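Local coordinates for uncharacterized protein (Bacteroides eggerthii DSM 20697, PDB 4ECO) that is of unknown function but, as a leucine-rich repeat protein, probably binds other proteins, at residues A201-T206 / L243-L248. Sequence-based numbering, arbitrary orientation.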
ATOM      1  N   ALA A 201      -5.160  -2.367 -34.916  1.00 45.07           N
ATOM      2  CA  ALA A 201      -4.699  -3.724 -35.256  1.00 45.25           C
ATOM      3  C   ALA A 201      -4.538  -4.657 -34.059  1.00 48.62           C
ATOM      4  O   ALA A 201      -4.576  -5.863 -34.272  1.00 48.19           O
ATOM      5  CB  ALA A 201      -3.378  -3.664 -36.012  1.00 45.62           C
ATOM      6  N   VAL A 202      -4.403  -4.124 -32.816  1.00 44.10           N
ATOM      7  CA  VAL A 202      -4.273  -4.888 -31.570  1.00 42.72           C
ATOM      8  C   VAL A 202      -5.492  -5.899 -31.435  1.00 46.23           C
ATOM      9  O   VAL A 202      -5.310  -7.005 -30.912  1.00 43.75           O
ATOM     10  CB  VAL A 202      -4.128  -3.914 -30.364  1.00 45.46           C
ATOM     11  CG1 VAL A 202      -4.137  -4.643 -29.023  1.00 44.65           C
ATOM     12  CG2 VAL A 202      -2.847  -3.106 -30.497  1.00 44.55           C
HETATM   13  N   MSE A 203      -6.678  -5.552 -32.020  1.00 44.39           N
HETATM   14  CA  MSE A 203      -7.897  -6.395 -32.073  1.00 45.07           C
HETATM   15  C   MSE A 203      -7.677  -7.722 -32.817  1.00 53.16           C
HETATM   16  O   MSE A 203      -8.550  -8.599 -32.784  1.00 55.63           O
HETATM   17  CB  MSE A 203      -9.032  -5.665 -32.798  1.00 47.51           C
HETATM   18  CG  MSE A 203      -9.487  -4.359 -32.184  1.00 52.58           C
HETATM   19 SE   MSE A 203     -10.957  -3.705 -33.289  0.75 59.69          SE
HETATM   20  CE  MSE A 203     -11.092  -1.876 -32.628  1.00 55.58           C
ATOM     21  N   ARG A 204      -6.573  -7.820 -33.587  1.00 49.16           N
ATOM     22  CA  ARG A 204      -6.244  -9.029 -34.322  1.00 49.53           C
ATOM     23  C   ARG A 204      -5.537 -10.027 -33.403  1.00 55.32           C
ATOM     24  O   ARG A 204      -5.635 -11.237 -33.637  1.00 57.31           O
ATOM     25  CB  ARG A 204      -5.387  -8.708 -35.549  1.00 46.48           C
ATOM     26  CG  ARG A 204      -5.430  -9.802 -36.614  1.00 53.76           C
ATOM     27  CD  ARG A 204      -4.933  -9.264 -37.927  1.00 60.45           C
ATOM     28  NE  ARG A 204      -4.963 -10.248 -39.006  1.00 60.10           N
ATOM     29  CZ  ARG A 204      -3.947 -11.042 -39.330  1.00 76.03           C
ATOM     30  NH1 ARG A 204      -2.804 -10.979 -38.658  1.00 69.03           N
ATOM     31  NH2 ARG A 204      -4.061 -11.898 -40.335  1.00 60.76           N
ATOM     32  N   LEU A 205      -4.864  -9.535 -32.343  1.00 51.07           N
ATOM     33  CA  LEU A 205      -4.107 -10.361 -31.387  1.00 50.73           C
ATOM     34  C   LEU A 205      -5.071 -11.008 -30.395  1.00 55.55           C
ATOM     35  O   LEU A 205      -5.108 -10.655 -29.215  1.00 55.77           O
ATOM     36  CB  LEU A 205      -3.027  -9.514 -30.670  1.00 49.33           C
ATOM     37  CG  LEU A 205      -2.250  -8.503 -31.536  1.00 53.05           C
ATOM     38  CD1 LEU A 205      -1.397  -7.605 -30.692  1.00 51.26           C
ATOM     39  CD2 LEU A 205      -1.448  -9.181 -32.635  1.00 55.78           C
ATOM     40  N   THR A 206      -5.856 -11.975 -30.889  1.00 53.29           N
ATOM     41  CA  THR A 206      -6.901 -12.662 -30.121  1.00 53.85           C
ATOM     42  C   THR A 206      -6.314 -13.560 -29.017  1.00 57.81           C
ATOM     43  O   THR A 206      -7.088 -14.051 -28.191  1.00 59.67           O
ATOM     44  CB  THR A 206      -7.830 -13.483 -31.049  1.00 59.00           C
ATOM     45  OG1 THR A 206      -7.081 -14.497 -31.728  1.00 58.58           O
ATOM     46  CG2 THR A 206      -8.576 -12.607 -32.066  1.00 54.79           C
ATOM     47  N   LEU A 243     -12.585  -7.371 -37.326  1.00 59.37           N
ATOM     48  CA  LEU A 243     -11.899  -7.483 -36.050  1.00 57.25           C
ATOM     49  C   LEU A 243     -12.768  -6.863 -34.958  1.00 61.14           C
ATOM     50  O   LEU A 243     -13.456  -5.852 -35.182  1.00 62.21           O
ATOM     51  CB  LEU A 243     -10.514  -6.823 -36.101  1.00 55.89           C
ATOM     52  CG  LEU A 243      -9.549  -7.219 -37.239  1.00 60.25           C
ATOM     53  CD1 LEU A 243      -8.381  -6.282 -37.276  1.00 58.69           C
ATOM     54  CD2 LEU A 243      -9.039  -8.642 -37.094  1.00 62.48           C
ATOM     55  N   LYS A 244     -12.786  -7.506 -33.790  1.00 55.11           N
ATOM     56  CA  LYS A 244     -13.628  -7.073 -32.685  1.00 53.63           C
ATOM     57  C   LYS A 244     -12.899  -7.217 -31.388  1.00 55.94           C
ATOM     58  O   LYS A 244     -12.148  -8.179 -31.200  1.00 54.48           O
ATOM     59  CB  LYS A 244     -14.932  -7.908 -32.641  1.00 56.36           C
ATOM     60  CG  LYS A 244     -15.931  -7.611 -33.755  1.00 64.27           C
ATOM     61  CD  LYS A 244     -16.944  -8.737 -33.950  1.00 75.81           C
ATOM     62  CE  LYS A 244     -18.042  -8.302 -34.898  1.00 91.53           C
ATOM     63  NZ  LYS A 244     -18.961  -9.409 -35.273  1.00102.67           N
ATOM     64  N   TRP A 245     -13.175  -6.298 -30.454  1.00 52.42           N
ATOM     65  CA  TRP A 245     -12.616  -6.369 -29.106  1.00 50.16           C
ATOM     66  C   TRP A 245     -13.178  -7.580 -28.356  1.00 55.61           C
ATOM     67  O   TRP A 245     -12.490  -8.126 -27.494  1.00 54.47           O
ATOM     68  CB  TRP A 245     -12.868  -5.083 -28.315  1.00 47.13           C
ATOM     69  CG  TRP A 245     -12.003  -3.932 -28.745  1.00 46.84           C
ATOM     70  CD1 TRP A 245     -12.423  -2.754 -29.286  1.00 49.88           C
ATOM     71  CD2 TRP A 245     -10.568  -3.850 -28.675  1.00 45.28           C
ATOM     72  NE1 TRP A 245     -11.347  -1.929 -29.530  1.00 47.79           N
ATOM     73  CE2 TRP A 245     -10.195  -2.584 -29.184  1.00 48.32           C
ATOM     74  CE3 TRP A 245      -9.553  -4.734 -28.247  1.00 46.20           C
ATOM     75  CZ2 TRP A 245      -8.855  -2.181 -29.285  1.00 46.72           C
ATOM     76  CZ3 TRP A 245      -8.224  -4.327 -28.325  1.00 46.65           C
ATOM     77  CH2 TRP A 245      -7.887  -3.060 -28.827  1.00 47.02           C
ATOM     78  N   ASP A 246     -14.386  -8.041 -28.740  1.00 54.45           N
ATOM     79  CA  ASP A 246     -15.029  -9.198 -28.131  1.00 55.16           C
ATOM     80  C   ASP A 246     -14.228 -10.484 -28.337  1.00 58.18           C
ATOM     81  O   ASP A 246     -14.326 -11.380 -27.511  1.00 58.17           O
ATOM     82  CB  ASP A 246     -16.452  -9.388 -28.669  1.00 58.58           C
ATOM     83  CG  ASP A 246     -17.267 -10.393 -27.861  1.00 69.93           C
ATOM     84  OD1 ASP A 246     -17.495 -10.144 -26.652  1.00 66.57           O
ATOM     85  OD2 ASP A 246     -17.672 -11.439 -28.438  1.00 83.21           O
ATOM     86  N   ASN A 247     -13.401 -10.550 -29.388  1.00 55.27           N
ATOM     87  CA  ASN A 247     -12.592 -11.727 -29.719  1.00 55.37           C
ATOM     88  C   ASN A 247     -11.336 -11.872 -28.833  1.00 58.23           C
ATOM     89  O   ASN A 247     -10.761 -12.967 -28.795  1.00 59.40           O
ATOM     90  CB  ASN A 247     -12.195 -11.691 -31.188  1.00 55.36           C
ATOM     91  CG  ASN A 247     -13.372 -11.743 -32.120  1.00 69.63           C
ATOM     92  OD1 ASN A 247     -13.445 -10.972 -33.070  1.00 68.87           O
ATOM     93  ND2 ASN A 247     -14.345 -12.615 -31.842  1.00 63.42           N
ATOM     94  N   LEU A 248     -10.942 -10.812 -28.096  1.00 52.14           N
ATOM     95  CA  LEU A 248      -9.809 -10.863 -27.175  1.00 50.45           C
ATOM     96  C   LEU A 248     -10.295 -11.418 -25.817  1.00 54.02           C
ATOM     97  O   LEU A 248     -10.389 -10.719 -24.791  1.00 53.71           O
ATOM     98  CB  LEU A 248      -9.143  -9.485 -27.056  1.00 49.39           C
ATOM     99  CG  LEU A 248      -8.000  -9.215 -28.056  1.00 52.81           C
ATOM    100  CD1 LEU A 248      -8.489  -9.229 -29.521  1.00 52.70           C
ATOM    101  CD2 LEU A 248      -7.314  -7.910 -27.735  1.00 52.30           C
TER
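On neighbouring coils of the leucine-rich repeat solenoid, the 3-10 segments ahead of strands 210-214 and 253-257 meet in a Met-aromatic contact, where Met203, a selenomethionine, lies over the indole of Trp245. The two side chains cross at about a right angle. With Met203 CG anti to the carbonyl carbon (chi1 -60°), CG makes a CH-pi contact over the face of the six-membered ring, 3.5 Å from its centroid and 11° off the normal, while SE lies over the five-membered ring, 4.3 Å from its centroid. Val202 CG1 reaches the indole at its edge, 4.1 Å from Trp245 CH2, and Phe268 meets the same ring. Nearer the backbone, Met203 CB packs 3.8 Å from Leu243 CB, and Leu243 CD2 touches Arg204 CG; Arg204 carries its NE to a salt bridge with Glu241 and its NH1 to a hydrogen bond with Gly102 O. Leu248 packs against the carbonyls of Met203 and Leu205, the latter centring an inverse gamma turn, and the Thr206 and Asn247 side chains lie side by side, pointing the same way. An alanine in place of Trp245 would probably leave Met203 CG and SE without the aromatic face and open a gap beside Val202 CG1. No hydrogen bond links 201-206 to 243-248, which implies that dispersion and shape join them, beside the strand pairing.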